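PDB 5E75: SusD-like protein BACOVA_02651 from Bacteroides ovatus, which binds polysaccharide at the cell surface and probably mediates capture of xyloglucan before its transport into the periplasm for degradation. Local coordinates for residues L437-D450 with Y479-I493. Residues are numbered along the deposited sequence; the frame is centred on the assembly and turned at random.
Sequences LNYFNNQWRGYRTD and YTAPEFTINIEAEDI
Arg448 and Thr480 form a single antiparallel bridge at one end of a loop-to-loop contact, which runs back to helix 433-441 and Ile488, within the SusD family region. The strands of 451-474 lie between the two segments in sequence, so the bridge ties the base of that excursion. Thr480 N to Arg448 O is 2.7 Å, Arg448 N to Thr480 O 3.2 Å. Next to it the Tyr447 ring is sandwiched, with Pro482 CD 3.5 Å from its centroid in a CH-pi contact and Trp444 CE3 over the opposite face. Gly446, in the type II turn 444-447, lets Pro482 in, since any CB would collide with the proline.

Asn441 OD1 accepts from Ile488 N (2.9 Å, 168°) on an in-plane lone pair, while Asn441 ND2 donates to Ile488 O at 3.0 Å. With CG beside the backbone N (chi1 -78°), the amide reaches across to this loop; water 1 links OD1 to Ile486 O. Replacing Asn441 by alanine is likely to leave the Ile488 N-H and carbonyl without these partners. Ile488 CD1 packs on Phe440 CB (3.9 Å), and Ile493 CD1 meets Phe440 CE2 and Leu437 CD2. The bridge and the Asn441 amide thus hold the segments at two points, with the Tyr447-Pro482 packing between them and the apolar cluster past Asn441, which probably sets how the largely loop segments lie against each other.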
loop_
_atom_site.group_PDB
_atom_site.type_symbol
_atom_site.label_atom_id
_atom_site.label_comp_id
_atom_site.label_asym_id
_atom_site.label_seq_id
_atom_site.Cartn_x
_atom_site.Cartn_y
_atom_site.Cartn_z
ATOM N N LEU A 437 10.153 16.113 -7.328
ATOM C CA LEU A 437 10.486 17.032 -6.251
ATOM C C LEU A 437 9.591 18.272 -6.337
ATOM O O LEU A 437 9.111 18.776 -5.322
ATOM C CB LEU A 437 11.961 17.421 -6.302
ATOM C CG LEU A 437 12.932 16.298 -5.910
ATOM C CD1 LEU A 437 14.366 16.751 -6.183
ATOM C CD2 LEU A 437 12.759 15.860 -4.469
ATOM N N ASN A 438 9.352 18.767 -7.547
ATOM C CA ASN A 438 8.448 19.906 -7.711
ATOM C C ASN A 438 7.037 19.531 -7.269
ATOM O O ASN A 438 6.363 20.291 -6.574
ATOM C CB ASN A 438 8.451 20.371 -9.164
ATOM C CG ASN A 438 7.488 21.508 -9.408
ATOM O OD1 ASN A 438 6.388 21.308 -9.923
ATOM N ND2 ASN A 438 7.888 22.706 -9.015
ATOM N N TYR A 439 6.611 18.322 -7.639
ATOM C CA TYR A 439 5.315 17.800 -7.213
ATOM C C TYR A 439 5.229 17.789 -5.673
ATOM O O TYR A 439 4.294 18.322 -5.088
ATOM C CB TYR A 439 5.115 16.388 -7.789
ATOM C CG TYR A 439 3.730 15.796 -7.591
ATOM C CD1 TYR A 439 3.323 15.317 -6.346
ATOM C CD2 TYR A 439 2.843 15.691 -8.652
ATOM C CE1 TYR A 439 2.060 14.791 -6.159
ATOM C CE2 TYR A 439 1.581 15.147 -8.474
ATOM C CZ TYR A 439 1.200 14.699 -7.229
ATOM O OH TYR A 439 -0.043 14.160 -7.040
ATOM N N PHE A 440 6.210 17.188 -5.002
ATOM C CA PHE A 440 6.149 17.067 -3.538
ATOM C C PHE A 440 6.106 18.437 -2.854
ATOM O O PHE A 440 5.394 18.617 -1.865
ATOM C CB PHE A 440 7.344 16.269 -2.996
ATOM C CG PHE A 440 7.471 14.874 -3.539
ATOM C CD1 PHE A 440 6.371 14.121 -3.896
ATOM C CD2 PHE A 440 8.723 14.325 -3.693
ATOM C CE1 PHE A 440 6.530 12.838 -4.404
ATOM C CE2 PHE A 440 8.885 13.055 -4.192
ATOM C CZ PHE A 440 7.798 12.322 -4.563
ATOM N N ASN A 441 6.870 19.388 -3.384
ATOM C CA ASN A 441 6.905 20.739 -2.839
ATOM C C ASN A 441 5.654 21.541 -3.130
ATOM O O ASN A 441 5.473 22.611 -2.555
ATOM C CB ASN A 441 8.135 21.480 -3.366
ATOM C CG ASN A 441 9.408 21.068 -2.645
ATOM O OD1 ASN A 441 9.487 21.149 -1.429
ATOM N ND2 ASN A 441 10.391 20.589 -3.394
ATOM N N ASN A 442 4.803 21.041 -4.004
ATOM C CA ASN A 442 3.543 21.694 -4.312
ATOM C C ASN A 442 2.325 20.996 -3.747
ATOM O O ASN A 442 1.204 21.321 -4.114
ATOM C CB ASN A 442 3.424 21.902 -5.823
ATOM C CG ASN A 442 4.169 23.142 -6.282
ATOM O OD1 ASN A 442 3.682 24.260 -6.115
ATOM N ND2 ASN A 442 5.371 22.961 -6.805
ATOM N N GLN A 443 2.543 20.093 -2.793
ATOM C CA GLN A 443 1.450 19.362 -2.152
ATOM C C GLN A 443 0.937 20.051 -0.886
ATOM O O GLN A 443 0.024 19.567 -0.248
ATOM C CB GLN A 443 1.888 17.934 -1.825
ATOM C CG GLN A 443 1.926 17.014 -3.022
ATOM C CD GLN A 443 2.323 15.609 -2.629
ATOM O OE1 GLN A 443 3.504 15.297 -2.497
ATOM N NE2 GLN A 443 1.335 14.756 -2.413
ATOM N N TRP A 444 1.547 21.170 -0.519
ATOM C CA TRP A 444 1.151 21.915 0.687
ATOM C C TRP A 444 1.191 21.007 1.913
ATOM O O TRP A 444 0.284 21.008 2.746
ATOM C CB TRP A 444 -0.245 22.538 0.540
ATOM C CG TRP A 444 -0.338 23.661 -0.467
ATOM C CD1 TRP A 444 -0.016 23.607 -1.789
ATOM C CD2 TRP A 444 -0.814 24.991 -0.222
ATOM N NE1 TRP A 444 -0.263 24.825 -2.386
ATOM C CE2 TRP A 444 -0.746 25.688 -1.442
ATOM C CE3 TRP A 444 -1.286 25.659 0.913
ATOM C CZ2 TRP A 444 -1.137 27.023 -1.560
ATOM C CZ3 TRP A 444 -1.672 26.990 0.788
ATOM C CH2 TRP A 444 -1.591 27.650 -0.436
ATOM N N ARG A 445 2.247 20.215 2.002
ATOM C CA ARG A 445 2.376 19.259 3.088
ATOM C C ARG A 445 2.450 19.965 4.439
ATOM O O ARG A 445 3.208 20.915 4.620
ATOM C CB ARG A 445 3.615 18.388 2.873
ATOM C CG ARG A 445 3.453 17.372 1.761
ATOM C CD ARG A 445 4.792 16.912 1.219
ATOM N NE ARG A 445 4.642 15.811 0.258
ATOM C CZ ARG A 445 4.591 14.516 0.585
ATOM N NH1 ARG A 445 4.712 14.143 1.852
ATOM N NH2 ARG A 445 4.465 13.607 -0.375
ATOM N N GLY A 446 1.639 19.493 5.378
ATOM C CA GLY A 446 1.599 20.069 6.718
ATOM C C GLY A 446 0.582 21.184 6.884
ATOM O O GLY A 446 0.289 21.568 8.016
ATOM N N TYR A 447 0.063 21.710 5.780
ATOM C CA TYR A 447 -1.063 22.638 5.849
ATOM C C TYR A 447 -2.334 21.842 6.058
ATOM O O TYR A 447 -2.542 20.811 5.428
ATOM C CB TYR A 447 -1.213 23.438 4.562
ATOM C CG TYR A 447 -0.227 24.551 4.379
ATOM C CD1 TYR A 447 1.076 24.293 3.989
ATOM C CD2 TYR A 447 -0.611 25.870 4.577
ATOM C CE1 TYR A 447 1.983 25.328 3.816
ATOM C CE2 TYR A 447 0.278 26.901 4.402
ATOM C CZ TYR A 447 1.572 26.628 4.029
ATOM O OH TYR A 447 2.449 27.672 3.850
ATOM N N ARG A 448 -3.183 22.324 6.947
ATOM C CA ARG A 448 -4.459 21.687 7.245
ATOM C C ARG A 448 -5.392 22.846 7.540
ATOM O O ARG A 448 -4.958 23.996 7.561
ATOM C CB ARG A 448 -4.330 20.749 8.443
ATOM C CG ARG A 448 -3.811 21.455 9.676
ATOM C CD ARG A 448 -3.379 20.510 10.754
ATOM N NE ARG A 448 -2.565 21.179 11.768
ATOM C CZ ARG A 448 -3.032 21.661 12.919
ATOM N NH1 ARG A 448 -4.322 21.564 13.223
ATOM N NH2 ARG A 448 -2.199 22.243 13.774
ATOM N N THR A 449 -6.670 22.569 7.746
ATOM C CA THR A 449 -7.613 23.664 7.934
ATOM C C THR A 449 -8.773 23.202 8.801
ATOM O O THR A 449 -9.097 22.020 8.829
ATOM C CB THR A 449 -8.056 24.224 6.576
ATOM O OG1 THR A 449 -8.460 25.592 6.726
ATOM C CG2 THR A 449 -9.167 23.399 5.937
ATOM N N ASP A 450 -9.373 24.144 9.524
ATOM C CA ASP A 450 -10.370 23.821 10.532
ATOM C C ASP A 450 -11.681 23.319 9.967
ATOM O O ASP A 450 -12.333 22.464 10.579
ATOM C CB ASP A 450 -10.702 25.059 11.355
ATOM C CG ASP A 450 -9.670 25.372 12.406
ATOM O OD1 ASP A 450 -8.852 24.498 12.751
ATOM O OD2 ASP A 450 -9.711 26.515 12.913
ATOM N N TYR A 479 -5.979 28.700 6.278
ATOM C CA TYR A 479 -5.393 27.406 6.607
ATOM C C TYR A 479 -4.451 27.563 7.787
ATOM O O TYR A 479 -3.929 28.651 8.039
ATOM C CB TYR A 479 -4.580 26.831 5.439
ATOM C CG TYR A 479 -5.315 26.560 4.145
ATOM C CD1 TYR A 479 -6.695 26.700 4.035
ATOM C CD2 TYR A 479 -4.606 26.161 3.014
ATOM C CE1 TYR A 479 -7.338 26.459 2.834
ATOM C CE2 TYR A 479 -5.238 25.923 1.828
ATOM C CZ TYR A 479 -6.598 26.070 1.739
ATOM O OH TYR A 479 -7.209 25.824 0.536
ATOM N N THR A 480 -4.232 26.470 8.504
ATOM C CA THR A 480 -3.216 26.416 9.538
ATOM C C THR A 480 -1.926 25.979 8.866
ATOM O O THR A 480 -1.838 24.871 8.330
ATOM C CB THR A 480 -3.614 25.426 10.651
ATOM O OG1 THR A 480 -4.874 25.823 11.213
ATOM C CG2 THR A 480 -2.560 25.378 11.743
ATOM N N ALA A 481 -0.932 26.858 8.850
ATOM C CA ALA A 481 0.352 26.518 8.248
ATOM C C ALA A 481 1.196 25.666 9.191
ATOM O O ALA A 481 1.058 25.748 10.410
ATOM C CB ALA A 481 1.104 27.780 7.833
ATOM N N PRO A 482 2.060 24.818 8.632
ATOM C CA PRO A 482 2.932 23.999 9.476
ATOM C C PRO A 482 3.988 24.844 10.190
ATOM O O PRO A 482 4.277 25.954 9.749
ATOM C CB PRO A 482 3.596 23.049 8.472
ATOM C CG PRO A 482 3.462 23.726 7.157
ATOM C CD PRO A 482 2.172 24.464 7.207
ATOM N N GLU A 483 4.532 24.327 11.287
ATOM C CA GLU A 483 5.582 25.023 12.022
ATOM C C GLU A 483 6.736 25.331 11.083
ATOM O O GLU A 483 7.285 26.434 11.089
ATOM C CB GLU A 483 6.084 24.175 13.192
ATOM C CG GLU A 483 5.064 23.954 14.296
ATOM C CD GLU A 483 5.662 23.270 15.513
ATOM O OE1 GLU A 483 6.783 22.730 15.404
ATOM O OE2 GLU A 483 5.010 23.277 16.581
ATOM N N PHE A 484 7.084 24.343 10.268
ATOM C CA PHE A 484 8.171 24.476 9.312
ATOM C C PHE A 484 7.799 23.859 7.978
ATOM O O PHE A 484 7.264 22.748 7.925
ATOM C CB PHE A 484 9.426 23.800 9.858
ATOM C CG PHE A 484 9.898 24.382 11.150
ATOM C CD1 PHE A 484 10.440 25.655 11.185
ATOM C CD2 PHE A 484 9.788 23.669 12.329
ATOM C CE1 PHE A 484 10.872 26.207 12.374
ATOM C CE2 PHE A 484 10.220 24.215 13.526
ATOM C CZ PHE A 484 10.762 25.485 13.546
ATOM N N THR A 485 8.064 24.599 6.906
ATOM C CA THR A 485 8.003 24.055 5.559
ATOM C C THR A 485 9.431 23.816 5.074
ATOM O O THR A 485 10.218 24.750 4.914
ATOM C CB THR A 485 7.261 24.990 4.584
ATOM O OG1 THR A 485 5.890 25.111 4.983
ATOM C CG2 THR A 485 7.317 24.439 3.159
ATOM N N ILE A 486 9.755 22.546 4.874
ATOM C CA ILE A 486 11.054 22.130 4.381
ATOM C C ILE A 486 11.014 22.147 2.860
ATOM O O ILE A 486 10.019 21.728 2.275
ATOM C CB ILE A 486 11.378 20.704 4.927
ATOM C CG1 ILE A 486 12.149 20.825 6.241
ATOM C CG2 ILE A 486 12.173 19.854 3.940
ATOM C CD1 ILE A 486 11.363 21.498 7.336
ATOM N N ASN A 487 12.076 22.653 2.225
ATOM C CA ASN A 487 12.270 22.470 0.789
ATOM C C ASN A 487 12.707 21.023 0.550
ATOM O O ASN A 487 13.792 20.602 0.956
ATOM C CB ASN A 487 13.318 23.451 0.244
ATOM C CG ASN A 487 13.678 23.182 -1.190
ATOM O OD1 ASN A 487 12.812 23.085 -2.043
ATOM N ND2 ASN A 487 14.969 23.055 -1.464
ATOM N N ILE A 488 11.838 20.253 -0.082
ATOM C CA ILE A 488 12.059 18.818 -0.241
ATOM C C ILE A 488 13.037 18.620 -1.381
ATOM O O ILE A 488 12.815 19.103 -2.500
ATOM C CB ILE A 488 10.727 18.096 -0.515
ATOM C CG1 ILE A 488 9.746 18.390 0.625
ATOM C CG2 ILE A 488 10.949 16.592 -0.639
ATOM C CD1 ILE A 488 8.288 18.137 0.280
ATOM N N GLU A 489 14.115 17.906 -1.080
ATOM C CA GLU A 489 15.199 17.661 -2.018
ATOM C C GLU A 489 15.442 16.169 -2.210
ATOM O O GLU A 489 14.874 15.345 -1.494
ATOM C CB GLU A 489 16.469 18.326 -1.493
ATOM C CG GLU A 489 16.386 19.848 -1.440
ATOM C CD GLU A 489 17.672 20.463 -0.945
ATOM O OE1 GLU A 489 18.068 20.144 0.186
ATOM O OE2 GLU A 489 18.295 21.251 -1.697
ATOM N N ALA A 490 16.307 15.824 -3.156
ATOM C CA ALA A 490 16.575 14.425 -3.462
ATOM C C ALA A 490 16.999 13.639 -2.223
ATOM O O ALA A 490 16.553 12.502 -2.021
ATOM C CB ALA A 490 17.644 14.320 -4.538
ATOM N N GLU A 491 17.843 14.235 -1.384
ATOM C CA GLU A 491 18.360 13.551 -0.206
ATOM C C GLU A 491 17.273 13.226 0.823
ATOM O O GLU A 491 17.475 12.380 1.690
ATOM C CB GLU A 491 19.460 14.381 0.478
ATOM C CG GLU A 491 20.762 14.547 -0.311
ATOM C CD GLU A 491 20.628 15.368 -1.599
ATOM O OE1 GLU A 491 19.797 16.321 -1.679
ATOM O OE2 GLU A 491 21.378 15.046 -2.549
ATOM N N ASP A 492 16.114 13.869 0.718
ATOM C CA ASP A 492 15.027 13.650 1.665
ATOM C C ASP A 492 14.163 12.432 1.372
ATOM O O ASP A 492 13.439 11.959 2.251
ATOM C CB ASP A 492 14.108 14.876 1.721
ATOM C CG ASP A 492 14.800 16.102 2.282
ATOM O OD1 ASP A 492 15.174 16.074 3.469
ATOM O OD2 ASP A 492 14.957 17.107 1.542
ATOM N N ILE A 493 14.229 11.925 0.155
ATOM C CA ILE A 493 13.204 10.988 -0.294
ATOM C C ILE A 493 13.330 9.611 0.349
ATOM O O ILE A 493 12.358 9.123 0.935
ATOM C CB ILE A 493 13.163 10.883 -1.830
ATOM C CG1 ILE A 493 12.957 12.264 -2.461
ATOM C CG2 ILE A 493 12.060 9.926 -2.287
ATOM C CD1 ILE A 493 11.781 13.068 -1.912
HETATM O O HOH W 1 8.181 22.491 0.499
HETATM O O HOH W 2 4.650 22.706 3.314
HETATM O O HOH W 3 -7.784 26.551 9.814
#